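Local structure of glutathione reductase (Bartonella henselae, 3O0H) at residues A241-A244 / S248-Y251. The protein probably catalyses the NADPH-dependent reduction of glutathione disulfide to glutathione, using bound FAD as its flavin cofactor. Residues are numbered along the deposited sequence; the frame is centred on the assembly and turned at random.
Sequences AMVA and SIIY
A small apolar contact joins M242 and V243, near the end of helix 232-245, to I249 on strand 248-250, which follows after a short turn. The contact buries 139 Å² in all and consists purely of aliphatic carbons. The end of I249 does most of the touching. Its CG1 lies anti to the carbonyl carbon (chi1 -54°), and the chain is extended beyond it (chi2 -177°). I249 points toward the helix, and the extended chain puts CD1 against M242 and V243. I249 CD1 is 4.0 Å from M242 CB, at the root of the methionine side chain. The same methyl is 4.1 Å from V243 CG2. That valine branch also lies 4.1 Å from I249 CG1, so it lies against the CG1-CD1 branch of the isoleucine. V243 is an exposed residue, whereas M242 is buried. Beyond CB, the methionine chain bends at chi3 (69°) and packs on A207 and N208 of helix 201-212. On the strand side, I249 CG2 lies 3.4 Å above the plane of the Y251 ring, offset toward its rim. Y251 OH is hydrogen-bonded to N239 OD1 of the same helix and to I226 N, a polar link beside the apolar one. Strand 248-250 is at one edge of a four-stranded parallel sheet. S248 pairs through its backbone with T217 and L219, and I250 with L219 and H221. Helix 232-245 connects strand 216-220 to its parallel neighbour 248-250. Such a beta-alpha-beta crossover is characteristic of a Rossmann-type fold, here probably the NADPH domain.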
loop_
_atom_site.group_PDB
_atom_site.type_symbol
_atom_site.label_atom_id
_atom_site.label_comp_id
_atom_site.label_asym_id
_atom_site.label_seq_id
_atom_site.Cartn_x
_atom_site.Cartn_y
_atom_site.Cartn_z
ATOM N N ALA B 241 -3.870 18.833 -10.058
ATOM C CA ALA B 241 -2.532 18.702 -9.467
ATOM C C ALA B 241 -1.432 18.922 -10.522
ATOM O O ALA B 241 -0.329 19.447 -10.215
ATOM C CB ALA B 241 -2.382 17.320 -8.814
ATOM N N MET B 242 -1.704 18.487 -11.750
ATOM C CA MET B 242 -0.716 18.622 -12.824
ATOM C C MET B 242 -0.544 20.090 -13.190
ATOM O O MET B 242 0.555 20.565 -13.358
ATOM C CB MET B 242 -1.100 17.763 -14.054
ATOM C CG MET B 242 -0.948 16.252 -13.805
ATOM S SD MET B 242 -1.605 15.214 -15.125
ATOM C CE MET B 242 -0.390 15.590 -16.412
ATOM N N VAL B 243 -1.654 20.800 -13.338
ATOM C CA VAL B 243 -1.613 22.212 -13.671
ATOM C C VAL B 243 -0.987 23.016 -12.535
ATOM O O VAL B 243 -0.162 23.923 -12.744
ATOM C CB VAL B 243 -3.042 22.715 -13.981
ATOM C CG1 VAL B 243 -3.023 24.240 -14.098
ATOM C CG2 VAL B 243 -3.617 22.056 -15.296
ATOM N N ALA B 244 -1.356 22.693 -11.307
ATOM C CA ALA B 244 -0.846 23.441 -10.148
ATOM C C ALA B 244 0.680 23.338 -10.067
ATOM O O ALA B 244 1.347 24.288 -9.673
ATOM C CB ALA B 244 -1.473 22.913 -8.838
ATOM N N SER B 248 1.434 22.250 -18.443
ATOM C CA SER B 248 0.432 22.897 -19.260
ATOM C C SER B 248 -0.421 21.838 -19.900
ATOM O O SER B 248 0.095 20.946 -20.522
ATOM C CB SER B 248 1.109 23.691 -20.373
ATOM O OG SER B 248 1.749 24.800 -19.821
ATOM N N ILE B 249 -1.731 21.940 -19.728
ATOM C CA ILE B 249 -2.654 21.039 -20.356
ATOM C C ILE B 249 -3.575 21.860 -21.237
ATOM O O ILE B 249 -4.271 22.780 -20.783
ATOM C CB ILE B 249 -3.463 20.222 -19.334
ATOM C CG1 ILE B 249 -2.542 19.485 -18.353
ATOM C CG2 ILE B 249 -4.371 19.271 -20.089
ATOM C CD1 ILE B 249 -3.341 18.528 -17.298
ATOM N N ILE B 250 -3.526 21.555 -22.516
ATOM C CA ILE B 250 -4.319 22.206 -23.483
ATOM C C ILE B 250 -5.402 21.239 -23.942
ATOM O O ILE B 250 -5.098 20.175 -24.500
ATOM C CB ILE B 250 -3.490 22.663 -24.703
ATOM C CG1 ILE B 250 -2.318 23.547 -24.266
ATOM C CG2 ILE B 250 -4.365 23.504 -25.659
ATOM C CD1 ILE B 250 -1.546 24.109 -25.414
ATOM N N TYR B 251 -6.655 21.667 -23.784
ATOM C CA TYR B 251 -7.794 20.861 -24.169
ATOM C C TYR B 251 -8.405 21.306 -25.498
ATOM O O TYR B 251 -8.072 22.352 -26.026
ATOM C CB TYR B 251 -8.842 20.907 -23.066
ATOM C CG TYR B 251 -8.451 20.150 -21.849
ATOM C CD1 TYR B 251 -8.308 18.761 -21.912
ATOM C CD2 TYR B 251 -8.225 20.780 -20.629
ATOM C CE1 TYR B 251 -7.934 18.032 -20.824
ATOM C CE2 TYR B 251 -7.854 20.028 -19.510
ATOM C CZ TYR B 251 -7.726 18.652 -19.620
ATOM O OH TYR B 251 -7.339 17.829 -18.577
#